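Local atomic coordinates of mannitol dehydrogenase (Pseudomonas fluorescens, PDB entry 1LJ8), a protein that probably interconverts mannitol and fructose by hydride transfer, and binds NAD as its cofactor. Residues 12-17 with 246-251; 18-23 with 48-53; 81-86 with 97-102; 234-239 with 255-260. All coordinates share one frame; numbering follows the deposited sequence.

Contact 1 (12-17 with 246-251); sequences APEVKL and DEHGID
Residues 12-17 belong to the N-terminal loop and run past the end of helix 238-248. Ala12 comes first, with CB directed at the helix end and 3.4 Å from His248 O. A water joins the same two residues. It accepts from Ala12 N at 2.8 Å and donates to His248 O at 2.8 Å. From Ala12 to Val15 the loop makes a type I beta turn, closed by Val15 N donating to Ala12 O.

The turn presents Glu14 to the helix. Its CG takes the crowded position between backbone N and carbonyl carbon (chi1 70°), and the chain bends once more at chi2. This brings the carboxylate to the edge of the His248 ring. His248 ND1 donates to Glu14 OE2 over 2.7 Å, at a nearly straight 164°. The oxygen lies close to the ring plane and offers its anti lone pair, while the two planes stand 61° apart. Such a carboxylate would be expected to favour a protonated imidazole. An alanine in place of Glu14 would remove the acceptor of His248 ND1, and the His248 ring would probably be less firmly fixed in its rotation.

Val15 makes the apolar part. Both its methyls meet the tip of Ile250, CG2 at 3.9 Å from Ile250 CD1 and CG1 at 4.0 Å from the same atom. After Val15, Lys16 joins strand 96-107 by backbone bonds.

Gly249, with positive phi, leads the chain out of the helix. The arrangement is a histidine-carboxylate hydrogen bond that ties an N-terminal loop to a helix end of the Rossmann domain, away from the NAD-binding residues.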
loop_
_atom_site.group_PDB
_atom_site.type_symbol
_atom_site.label_atom_id
_atom_site.label_comp_id
_atom_site.label_asym_id
_atom_site.label_seq_id
_atom_site.Cartn_x
_atom_site.Cartn_y
_atom_site.Cartn_z
ATOM N N ALA A 12 -6.236 -11.945 28.507
ATOM C CA ALA A 12 -6.904 -10.936 29.316
ATOM C C ALA A 12 -8.368 -10.809 28.883
ATOM O O ALA A 12 -8.702 -10.947 27.699
ATOM C CB ALA A 12 -6.176 -9.602 29.189
ATOM N N PRO A 13 -9.271 -10.526 29.845
ATOM C CA PRO A 13 -10.714 -10.388 29.617
ATOM C C PRO A 13 -11.153 -9.462 28.490
ATOM O O PRO A 13 -12.118 -9.749 27.789
ATOM C CB PRO A 13 -11.235 -9.871 30.968
ATOM C CG PRO A 13 -10.266 -10.383 31.933
ATOM C CD PRO A 13 -8.935 -10.210 31.246
ATOM N N GLU A 14 -10.447 -8.351 28.325
ATOM C CA GLU A 14 -10.816 -7.371 27.313
ATOM C C GLU A 14 -10.496 -7.814 25.898
ATOM O O GLU A 14 -10.940 -7.191 24.950
ATOM C CB GLU A 14 -10.110 -6.023 27.581
ATOM C CG GLU A 14 -8.559 -5.989 27.341
ATOM C CD GLU A 14 -7.722 -6.409 28.565
ATOM O OE1 GLU A 14 -8.261 -7.034 29.512
ATOM O OE2 GLU A 14 -6.484 -6.137 28.573
ATOM N N VAL A 15 -9.711 -8.875 25.759
ATOM C CA VAL A 15 -9.301 -9.336 24.439
ATOM C C VAL A 15 -10.453 -10.054 23.731
ATOM O O VAL A 15 -10.944 -11.072 24.227
ATOM C CB VAL A 15 -8.074 -10.278 24.551
ATOM C CG1 VAL A 15 -7.670 -10.767 23.149
ATOM C CG2 VAL A 15 -6.909 -9.532 25.180
ATOM N N LYS A 16 -10.871 -9.535 22.571
ATOM C CA LYS A 16 -11.958 -10.129 21.793
ATOM C C LYS A 16 -11.432 -11.337 21.022
ATOM O O LYS A 16 -10.301 -11.329 20.491
ATOM C CB LYS A 16 -12.531 -9.092 20.828
ATOM C CG LYS A 16 -12.756 -7.719 21.470
ATOM C CD LYS A 16 -14.070 -7.575 22.209
ATOM C CE LYS A 16 -14.356 -6.056 22.504
ATOM N NZ LYS A 16 -14.589 -5.103 21.291
ATOM N N LEU A 17 -12.232 -12.401 21.015
ATOM C CA LEU A 17 -11.858 -13.660 20.359
ATOM C C LEU A 17 -12.801 -14.017 19.222
ATOM O O LEU A 17 -13.963 -13.586 19.205
ATOM C CB LEU A 17 -11.934 -14.809 21.378
ATOM C CG LEU A 17 -11.234 -14.608 22.730
ATOM C CD1 LEU A 17 -11.552 -15.818 23.595
ATOM C CD2 LEU A 17 -9.703 -14.405 22.557
ATOM N N ASP A 246 2.664 -5.218 27.381
ATOM C CA ASP A 246 2.596 -4.342 28.556
ATOM C C ASP A 246 1.149 -4.054 28.944
ATOM O O ASP A 246 0.761 -4.195 30.115
ATOM C CB ASP A 246 3.374 -3.004 28.316
ATOM C CG ASP A 246 4.907 -3.214 28.151
ATOM O OD1 ASP A 246 5.378 -4.295 28.584
ATOM O OD2 ASP A 246 5.644 -2.320 27.601
ATOM N N GLU A 247 0.319 -3.716 27.959
ATOM C CA GLU A 247 -1.081 -3.352 28.224
ATOM C C GLU A 247 -2.123 -4.432 28.255
ATOM O O GLU A 247 -3.133 -4.273 28.933
ATOM C CB GLU A 247 -1.577 -2.361 27.188
ATOM C CG GLU A 247 -0.615 -1.338 26.801
ATOM C CD GLU A 247 -1.072 -0.006 27.253
ATOM O OE1 GLU A 247 -0.628 0.441 28.347
ATOM O OE2 GLU A 247 -1.906 0.574 26.521
ATOM N N HIS A 248 -1.927 -5.523 27.520
ATOM C CA HIS A 248 -2.965 -6.545 27.456
ATOM C C HIS A 248 -2.499 -7.966 27.684
ATOM O O HIS A 248 -3.263 -8.893 27.484
ATOM C CB HIS A 248 -3.722 -6.435 26.111
ATOM C CG HIS A 248 -4.348 -5.093 25.901
ATOM N ND1 HIS A 248 -5.468 -4.675 26.598
ATOM C CD2 HIS A 248 -3.956 -4.036 25.149
ATOM C CE1 HIS A 248 -5.733 -3.418 26.287
ATOM N NE2 HIS A 248 -4.826 -3.003 25.414
ATOM N N GLY A 249 -1.235 -8.121 28.096
ATOM C CA GLY A 249 -0.700 -9.431 28.459
ATOM C C GLY A 249 -0.418 -10.452 27.379
ATOM O O GLY A 249 0.004 -11.572 27.680
ATOM N N ILE A 250 -0.634 -10.065 26.116
ATOM C CA ILE A 250 -0.417 -11.006 25.018
ATOM C C ILE A 250 1.021 -10.956 24.508
ATOM O O ILE A 250 1.567 -9.844 24.241
ATOM C CB ILE A 250 -1.316 -10.664 23.776
ATOM C CG1 ILE A 250 -2.807 -10.594 24.180
ATOM C CG2 ILE A 250 -1.067 -11.747 22.665
ATOM C CD1 ILE A 250 -3.750 -10.081 23.026
ATOM N N ASP A 251 1.612 -12.134 24.335
ATOM C CA ASP A 251 2.954 -12.202 23.776
ATOM C C ASP A 251 2.666 -12.653 22.353
ATOM O O ASP A 251 2.386 -13.820 22.107
ATOM C CB ASP A 251 3.818 -13.231 24.520
ATOM C CG ASP A 251 4.063 -12.842 25.975
ATOM O OD1 ASP A 251 4.543 -11.709 26.193
ATOM O OD2 ASP A 251 3.778 -13.671 26.902
HETATM O O HOH W 1 -3.587 -11.636 27.573
#

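Contact 2 (18-23 with 48-53); sequences PAYTLA and ALMNTG
Tyr20 carries this contact, its ring laid across the last turn of helix 42-50. Its CG takes the crowded position between backbone N and carbonyl carbon, which swings the ring over the helix. Tyr20 CB lies 3.9 Å from Met50 O. The next atom, CG, already touches Met50 CB. On one side of the ring, CD2 and CE2 meet two partners. Asn51 OD1 lies at the ring edge, 3.2 Å from Tyr20 CD2. Met50 CB sits over the face, 3.4 Å from Tyr20 CE2, in a CH-pi contact. Further out, CE1 and CZ lie beneath the selenium of Met50, a selenomethionine. Its SE is 4.0 Å from the centroid of the Tyr20 ring. The extended Met50 chain thus follows one face towards the tip, and Pro18 CB covers the rim of the opposite face. The hydroxyl OH passes SE and is hydrogen-bonded to Asp47 of the same helix.

Asn51 OD1 has a second task. Ala19 N donates to it over a short 2.6 Å, almost straight at 172°. The donor stands 39° out of the amide carbonyl plane, so it is not on a lone pair.

Behind Asn51, Thr52 OG1 and Thr52 N both donate to Leu49 O. Gly53, with positive phi, then ends the helix. The arrangement is a Met-aromatic contact beside a Schellman motif, joining the N-terminal loop to helix 42-50 of the Rossmann domain.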
loop_
_atom_site.group_PDB
_atom_site.type_symbol
_atom_site.label_atom_id
_atom_site.label_comp_id
_atom_site.label_asym_id
_atom_site.label_seq_id
_atom_site.Cartn_x
_atom_site.Cartn_y
_atom_site.Cartn_z
ATOM N N PRO A 18 -12.317 -14.792 18.258
ATOM C CA PRO A 18 -13.161 -15.212 17.136
ATOM C C PRO A 18 -14.362 -15.912 17.774
ATOM O O PRO A 18 -14.205 -16.642 18.782
ATOM C CB PRO A 18 -12.291 -16.231 16.426
ATOM C CG PRO A 18 -10.912 -15.684 16.607
ATOM C CD PRO A 18 -10.916 -15.210 18.054
ATOM N N ALA A 19 -15.541 -15.707 17.210
ATOM C CA ALA A 19 -16.767 -16.310 17.747
ATOM C C ALA A 19 -17.136 -17.546 16.949
ATOM O O ALA A 19 -18.143 -18.190 17.225
ATOM C CB ALA A 19 -17.926 -15.302 17.726
ATOM N N TYR A 20 -16.299 -17.931 16.000
ATOM C CA TYR A 20 -16.579 -19.118 15.196
ATOM C C TYR A 20 -15.547 -20.177 15.528
ATOM O O TYR A 20 -14.493 -19.872 16.106
ATOM C CB TYR A 20 -16.509 -18.768 13.704
ATOM C CG TYR A 20 -15.249 -17.983 13.331
ATOM C CD1 TYR A 20 -14.122 -18.624 12.788
ATOM C CD2 TYR A 20 -15.201 -16.616 13.530
ATOM C CE1 TYR A 20 -12.956 -17.891 12.449
ATOM C CE2 TYR A 20 -14.052 -15.851 13.190
ATOM C CZ TYR A 20 -12.931 -16.520 12.646
ATOM O OH TYR A 20 -11.803 -15.785 12.310
ATOM N N THR A 21 -15.853 -21.428 15.211
ATOM C CA THR A 21 -14.908 -22.505 15.461
ATOM C C THR A 21 -13.843 -22.447 14.368
ATOM O O THR A 21 -14.141 -22.626 13.169
ATOM C CB THR A 21 -15.607 -23.896 15.430
ATOM O OG1 THR A 21 -16.531 -23.985 16.525
ATOM C CG2 THR A 21 -14.594 -25.006 15.543
ATOM N N LEU A 22 -12.601 -22.233 14.770
ATOM C CA LEU A 22 -11.517 -22.127 13.787
ATOM C C LEU A 22 -11.390 -23.345 12.887
ATOM O O LEU A 22 -11.127 -23.242 11.682
ATOM C CB LEU A 22 -10.180 -21.862 14.509
ATOM C CG LEU A 22 -10.225 -20.556 15.335
ATOM C CD1 LEU A 22 -9.073 -20.487 16.339
ATOM C CD2 LEU A 22 -10.203 -19.379 14.374
ATOM N N ALA A 23 -11.568 -24.517 13.475
ATOM C CA ALA A 23 -11.437 -25.739 12.705
ATOM C C ALA A 23 -12.504 -25.963 11.636
ATOM O O ALA A 23 -12.323 -26.819 10.762
ATOM C CB ALA A 23 -11.359 -26.954 13.673
ATOM N N ALA A 48 -14.572 -10.360 10.750
ATOM C CA ALA A 48 -15.807 -9.746 11.299
ATOM C C ALA A 48 -17.051 -10.465 10.736
ATOM O O ALA A 48 -18.031 -10.693 11.467
ATOM C CB ALA A 48 -15.862 -8.230 10.965
ATOM N N LEU A 49 -17.023 -10.828 9.455
ATOM C CA LEU A 49 -18.160 -11.535 8.822
ATOM C C LEU A 49 -18.327 -12.910 9.471
ATOM O O LEU A 49 -19.449 -13.336 9.792
ATOM C CB LEU A 49 -17.912 -11.754 7.313
ATOM C CG LEU A 49 -19.039 -12.485 6.534
ATOM C CD1 LEU A 49 -20.335 -11.661 6.561
ATOM C CD2 LEU A 49 -18.600 -12.638 5.109
HETATM N N MSE A 50 -17.213 -13.612 9.644
HETATM C CA MSE A 50 -17.230 -14.953 10.260
HETATM C C MSE A 50 -17.799 -14.883 11.659
HETATM O O MSE A 50 -18.509 -15.801 12.078
HETATM C CB MSE A 50 -15.794 -15.541 10.282
HETATM C CG MSE A 50 -15.373 -15.908 8.886
HETATM SE SE MSE A 50 -13.560 -16.629 9.038
HETATM C CE MSE A 50 -13.181 -16.926 7.273
ATOM N N ASN A 51 -17.536 -13.790 12.361
ATOM C CA ASN A 51 -18.083 -13.653 13.720
ATOM C C ASN A 51 -19.602 -13.512 13.730
ATOM O O ASN A 51 -20.216 -13.666 14.799
ATOM C CB ASN A 51 -17.460 -12.495 14.469
ATOM C CG ASN A 51 -16.088 -12.848 15.016
ATOM O OD1 ASN A 51 -15.774 -14.016 15.218
ATOM N ND2 ASN A 51 -15.287 -11.847 15.271
ATOM N N THR A 52 -20.202 -13.229 12.570
ATOM C CA THR A 52 -21.674 -13.139 12.504
ATOM C C THR A 52 -22.235 -14.515 12.161
ATOM O O THR A 52 -23.464 -14.675 12.081
ATOM C CB THR A 52 -22.229 -12.168 11.404
ATOM O OG1 THR A 52 -21.887 -12.666 10.098
ATOM C CG2 THR A 52 -21.686 -10.743 11.592
ATOM N N GLY A 53 -21.345 -15.475 11.937
ATOM C CA GLY A 53 -21.722 -16.836 11.607
ATOM C C GLY A 53 -21.892 -17.133 10.120
ATOM O O GLY A 53 -22.486 -18.152 9.752
#

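Contact 3 (81-86 with 97-102); sequences YLFTLY and RVIGSI
Ile99 is the main bump of this antiparallel hairpin. It fills the hollow between Phe83 and Leu85, on the same face of the sheet. The Phe83 ring folds over it, because chi1 (60°) puts CG in the crowded position. Ile99 CB lies over the ring face, and Ile99 CG2 is 3.5 Å from Phe83 CZ. From the other side Leu85 CB rests 3.8 Å from Ile99 CG1. Ile102 CD1 closes the row, 3.7 Å from Phe83 CE2.

Away from that row, Leu82 CB touches Val98 CG1, and Leu82 CD2 settles on Gly100, 3.9 Å from Gly100 CA. Glycine leaves the hollow that this methyl occupies against the backbone.

Three backbone bonds hold the register. Ile99 N donates to Phe83 O at 2.9 Å, almost perfectly straight. Leu85 and Arg97 bond to each other in both directions. Where the strands part, a water fills the gap between Tyr81 O, Ile99 O and Ile102 N.

The hairpin lies inside the large mixed sheet. Strand 59-64 flanks 96-107, and strand 256-258 flanks 83-87. Helix 42-50 packs on Leu85 and Ile99, while helix 238-248 meets Thr84 through Leu244.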
loop_
_atom_site.group_PDB
_atom_site.type_symbol
_atom_site.label_atom_id
_atom_site.label_comp_id
_atom_site.label_asym_id
_atom_site.label_seq_id
_atom_site.Cartn_x
_atom_site.Cartn_y
_atom_site.Cartn_z
ATOM N N TYR A 81 -1.602 -19.587 13.104
ATOM C CA TYR A 81 -2.080 -18.565 12.172
ATOM C C TYR A 81 -2.993 -17.505 12.781
ATOM O O TYR A 81 -3.540 -16.650 12.075
ATOM C CB TYR A 81 -2.673 -19.195 10.900
ATOM C CG TYR A 81 -1.551 -19.705 10.013
ATOM C CD1 TYR A 81 -1.122 -21.028 10.090
ATOM C CD2 TYR A 81 -0.820 -18.822 9.198
ATOM C CE1 TYR A 81 0.045 -21.453 9.387
ATOM C CE2 TYR A 81 0.318 -19.249 8.497
ATOM C CZ TYR A 81 0.747 -20.564 8.610
ATOM O OH TYR A 81 1.929 -20.957 7.975
ATOM N N LEU A 82 -3.060 -17.488 14.111
ATOM C CA LEU A 82 -3.810 -16.427 14.808
ATOM C C LEU A 82 -2.863 -15.193 14.990
ATOM O O LEU A 82 -1.653 -15.350 15.073
ATOM C CB LEU A 82 -4.238 -16.903 16.218
ATOM C CG LEU A 82 -5.189 -18.107 16.280
ATOM C CD1 LEU A 82 -5.384 -18.562 17.742
ATOM C CD2 LEU A 82 -6.515 -17.745 15.652
ATOM N N PHE A 83 -3.410 -13.971 15.036
ATOM C CA PHE A 83 -2.584 -12.795 15.291
ATOM C C PHE A 83 -3.504 -11.774 15.929
ATOM O O PHE A 83 -4.729 -11.854 15.750
ATOM C CB PHE A 83 -1.921 -12.236 14.013
ATOM C CG PHE A 83 -2.885 -11.794 12.943
ATOM C CD1 PHE A 83 -3.342 -10.461 12.916
ATOM C CD2 PHE A 83 -3.358 -12.698 12.002
ATOM C CE1 PHE A 83 -4.276 -10.041 11.949
ATOM C CE2 PHE A 83 -4.296 -12.304 11.020
ATOM C CZ PHE A 83 -4.768 -10.960 10.990
ATOM N N THR A 84 -2.908 -10.828 16.644
ATOM C CA THR A 84 -3.681 -9.806 17.335
ATOM C C THR A 84 -3.780 -8.543 16.475
ATOM O O THR A 84 -2.766 -8.054 15.934
ATOM C CB THR A 84 -2.984 -9.378 18.669
ATOM O OG1 THR A 84 -2.595 -10.554 19.424
ATOM C CG2 THR A 84 -3.920 -8.543 19.528
ATOM N N LEU A 85 -4.992 -8.015 16.395
ATOM C CA LEU A 85 -5.237 -6.735 15.740
ATOM C C LEU A 85 -5.302 -5.765 16.936
ATOM O O LEU A 85 -6.171 -5.897 17.808
ATOM C CB LEU A 85 -6.539 -6.763 14.979
ATOM C CG LEU A 85 -6.737 -5.414 14.245
ATOM C CD1 LEU A 85 -7.209 -5.636 12.830
ATOM C CD2 LEU A 85 -7.728 -4.615 15.021
ATOM N N TYR A 86 -4.392 -4.803 16.980
ATOM C CA TYR A 86 -4.286 -3.882 18.118
ATOM C C TYR A 86 -4.545 -2.474 17.598
ATOM O O TYR A 86 -3.652 -1.851 17.002
ATOM C CB TYR A 86 -2.871 -4.030 18.678
ATOM C CG TYR A 86 -2.513 -3.252 19.943
ATOM C CD1 TYR A 86 -3.499 -2.766 20.793
ATOM C CD2 TYR A 86 -1.177 -3.062 20.297
ATOM C CE1 TYR A 86 -3.147 -2.082 22.024
ATOM C CE2 TYR A 86 -0.823 -2.401 21.503
ATOM C CZ TYR A 86 -1.821 -1.928 22.345
ATOM O OH TYR A 86 -1.476 -1.322 23.545
ATOM N N ARG A 97 -8.147 -7.450 19.489
ATOM C CA ARG A 97 -8.898 -8.593 19.018
ATOM C C ARG A 97 -8.010 -9.619 18.342
ATOM O O ARG A 97 -7.131 -9.251 17.572
ATOM C CB ARG A 97 -9.914 -8.079 17.987
ATOM C CG ARG A 97 -10.639 -9.160 17.196
ATOM C CD ARG A 97 -11.643 -8.513 16.189
ATOM N NE ARG A 97 -12.761 -7.870 16.900
ATOM C CZ ARG A 97 -13.751 -8.537 17.497
ATOM N NH1 ARG A 97 -13.804 -9.874 17.486
ATOM N NH2 ARG A 97 -14.677 -7.860 18.189
ATOM N N VAL A 98 -8.241 -10.892 18.651
ATOM C CA VAL A 98 -7.519 -11.959 17.984
ATOM C C VAL A 98 -8.268 -12.275 16.668
ATOM O O VAL A 98 -9.480 -12.506 16.675
ATOM C CB VAL A 98 -7.455 -13.222 18.870
ATOM C CG1 VAL A 98 -6.903 -14.378 18.026
ATOM C CG2 VAL A 98 -6.514 -12.934 20.073
ATOM N N ILE A 99 -7.545 -12.285 15.541
ATOM C CA ILE A 99 -8.127 -12.509 14.221
ATOM C C ILE A 99 -7.859 -13.949 13.803
ATOM O O ILE A 99 -6.707 -14.404 13.892
ATOM C CB ILE A 99 -7.478 -11.554 13.178
ATOM C CG1 ILE A 99 -7.751 -10.087 13.594
ATOM C CG2 ILE A 99 -8.027 -11.857 11.767
ATOM C CD1 ILE A 99 -9.284 -9.669 13.495
ATOM N N GLY A 100 -8.905 -14.649 13.339
ATOM C CA GLY A 100 -8.735 -16.039 12.933
ATOM C C GLY A 100 -9.053 -16.342 11.482
ATOM O O GLY A 100 -9.152 -17.516 11.102
ATOM N N SER A 101 -9.168 -15.301 10.651
ATOM C CA SER A 101 -9.529 -15.516 9.241
ATOM C C SER A 101 -8.425 -15.989 8.295
ATOM O O SER A 101 -8.713 -16.327 7.152
ATOM C CB SER A 101 -10.158 -14.227 8.713
ATOM O OG SER A 101 -9.234 -13.174 8.919
ATOM N N ILE A 102 -7.164 -16.017 8.764
ATOM C CA ILE A 102 -6.075 -16.533 7.924
ATOM C C ILE A 102 -5.794 -17.921 8.531
ATOM O O ILE A 102 -5.535 -18.044 9.744
ATOM C CB ILE A 102 -4.819 -15.657 8.009
ATOM C CG1 ILE A 102 -5.113 -14.289 7.378
ATOM C CG2 ILE A 102 -3.608 -16.352 7.260
ATOM C CD1 ILE A 102 -3.925 -13.292 7.470
HETATM O O HOH W 2 -5.939 -15.392 11.280
#

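Contact 4 (234-239 with 255-260); sequences PMTSTA and PVVCEP
Thr236 and Pro255 form the tight part of this contact. Thr236 points its side chain at strand 256-258, with OG1 beside its own backbone N and CG2 anti to it. OG1 donates to Pro255 O over a short 2.6 Å. The donor stands 30° above the carbonyl plane and so is not on a lone pair. CG2 lies against the proline ring, 3.8 Å from Pro255 CD. A water completes the join. It donates to Thr236 OG1 at 2.7 Å and to Pro234 O at 2.7 Å, and accepts from Val257 N at 3.0 Å. The threonine hydroxyl is thus gripped from two sides, as donor and as acceptor. A valine here would lose both bonds, and would probably leave the water and the Pro255 carbonyl less well held.

Strand 256-258 is an outermost strand of the mixed sheet of the Rossmann domain. It pairs with strand 83-87 on one side, so the water gives the Val257 N-H a partner on the other. Pro234 covers the next step of the strand. Its CD is 3.4 Å from Val257 O, and its CB is 4.0 Å from Val257 CG2.

The loose side begins at Met235, a selenomethionine whose side chain leaves the strand for the surface. Ser237 also turns away and caps helix 238-248, with OG bonded to His240 N. Thr238 and Ala239 follow on the exposed first turn of that helix.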
loop_
_atom_site.group_PDB
_atom_site.type_symbol
_atom_site.label_atom_id
_atom_site.label_comp_id
_atom_site.label_asym_id
_atom_site.label_seq_id
_atom_site.Cartn_x
_atom_site.Cartn_y
_atom_site.Cartn_z
ATOM N N PRO A 234 0.755 0.999 10.607
ATOM C CA PRO A 234 2.208 1.133 10.796
ATOM C C PRO A 234 2.913 -0.255 10.741
ATOM O O PRO A 234 2.242 -1.306 10.768
ATOM C CB PRO A 234 2.325 1.685 12.228
ATOM C CG PRO A 234 0.986 2.438 12.438
ATOM C CD PRO A 234 -0.024 1.543 11.758
HETATM N N MSE A 235 4.248 -0.217 10.726
HETATM C CA MSE A 235 5.058 -1.436 10.816
HETATM C C MSE A 235 5.023 -1.860 12.277
HETATM O O MSE A 235 4.920 -1.012 13.182
HETATM C CB MSE A 235 6.526 -1.168 10.419
HETATM C CG MSE A 235 6.659 -0.532 9.052
HETATM SE SE MSE A 235 8.572 -0.372 8.648
HETATM C CE MSE A 235 9.018 1.026 9.961
ATOM N N THR A 236 5.039 -3.164 12.525
ATOM C CA THR A 236 5.031 -3.624 13.896
ATOM C C THR A 236 6.481 -3.590 14.380
ATOM O O THR A 236 7.246 -4.492 14.168
ATOM C CB THR A 236 4.464 -5.047 13.994
ATOM O OG1 THR A 236 3.052 -4.981 13.688
ATOM C CG2 THR A 236 4.661 -5.631 15.432
ATOM N N SER A 237 6.840 -2.504 15.031
ATOM C CA SER A 237 8.196 -2.371 15.578
ATOM C C SER A 237 8.211 -3.111 16.937
ATOM O O SER A 237 7.180 -3.560 17.471
ATOM C CB SER A 237 8.458 -0.890 15.797
ATOM O OG SER A 237 7.517 -0.460 16.772
ATOM N N THR A 238 9.398 -3.258 17.514
ATOM C CA THR A 238 9.469 -3.900 18.801
ATOM C C THR A 238 8.642 -3.153 19.831
ATOM O O THR A 238 7.982 -3.753 20.667
ATOM C CB THR A 238 10.932 -3.972 19.272
ATOM O OG1 THR A 238 11.638 -4.801 18.361
ATOM C CG2 THR A 238 11.028 -4.556 20.663
ATOM N N ALA A 239 8.689 -1.828 19.791
ATOM C CA ALA A 239 7.924 -1.064 20.766
ATOM C C ALA A 239 6.423 -1.356 20.638
ATOM O O ALA A 239 5.725 -1.493 21.643
ATOM C CB ALA A 239 8.184 0.434 20.566
ATOM N N PRO A 255 1.975 -8.989 15.975
ATOM C CA PRO A 255 0.608 -8.473 15.938
ATOM C C PRO A 255 0.536 -7.419 14.812
ATOM O O PRO A 255 1.573 -7.052 14.248
ATOM C CB PRO A 255 0.444 -7.820 17.309
ATOM C CG PRO A 255 1.857 -7.309 17.639
ATOM C CD PRO A 255 2.760 -8.464 17.109
ATOM N N VAL A 256 -0.663 -6.977 14.456
ATOM C CA VAL A 256 -0.782 -5.891 13.460
ATOM C C VAL A 256 -1.364 -4.698 14.237
ATOM O O VAL A 256 -2.279 -4.873 15.049
ATOM C CB VAL A 256 -1.683 -6.240 12.252
ATOM C CG1 VAL A 256 -3.171 -6.486 12.671
ATOM C CG2 VAL A 256 -1.616 -5.056 11.209
ATOM N N VAL A 257 -0.772 -3.517 14.057
ATOM C CA VAL A 257 -1.287 -2.326 14.743
ATOM C C VAL A 257 -1.923 -1.435 13.670
ATOM O O VAL A 257 -1.449 -1.405 12.517
ATOM C CB VAL A 257 -0.154 -1.526 15.480
ATOM C CG1 VAL A 257 0.326 -2.337 16.707
ATOM C CG2 VAL A 257 1.003 -1.235 14.557
ATOM N N CYS A 258 -2.972 -0.697 14.040
ATOM C CA CYS A 258 -3.665 0.123 13.030
ATOM C C CYS A 258 -4.562 1.116 13.738
ATOM O O CYS A 258 -4.835 0.974 14.938
ATOM C CB CYS A 258 -4.547 -0.783 12.135
ATOM S SG CYS A 258 -5.744 -1.856 13.044
ATOM N N GLU A 259 -4.975 2.157 13.010
ATOM C CA GLU A 259 -5.875 3.154 13.573
ATOM C C GLU A 259 -7.289 2.592 13.655
ATOM O O GLU A 259 -7.612 1.616 13.020
ATOM C CB GLU A 259 -5.911 4.404 12.683
ATOM C CG GLU A 259 -6.395 4.076 11.297
ATOM C CD GLU A 259 -6.610 5.286 10.385
ATOM O OE1 GLU A 259 -6.580 5.066 9.162
ATOM O OE2 GLU A 259 -6.846 6.434 10.856
ATOM N N PRO A 260 -8.155 3.235 14.440
ATOM C CA PRO A 260 -9.550 2.789 14.584
ATOM C C PRO A 260 -10.318 2.930 13.273
ATOM O O PRO A 260 -11.137 2.078 12.925
ATOM C CB PRO A 260 -10.142 3.740 15.662
ATOM C CG PRO A 260 -8.958 4.318 16.353
ATOM C CD PRO A 260 -7.802 4.304 15.384
HETATM O O HOH W 3 1.446 -3.619 11.992
#

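In the fold
Contact 3 is the hub, its centre about 12, 11 and 13 Å from those of contacts 1, 2 and 4. Lys16 of contact 1 probably bonds to Val98 through the backbone, and the His248 ring packs on Tyr86. From contact 2, the Tyr20 hydroxyl packs against Gly100 and Ser101. Contact 4 extends the sheet, with Thr84 and Tyr86 probably bonded to Val256. Contacts 2 and 4 do not touch; their nearest atoms are about 12 Å apart. Contact 4 is near the cofactor, the Pro234 side chain being about 6 Å from NAD. The Ile102 side chain of contact 3 is about 11 Å away. Contacts 1 and 2 lie away from the NAD-binding residues.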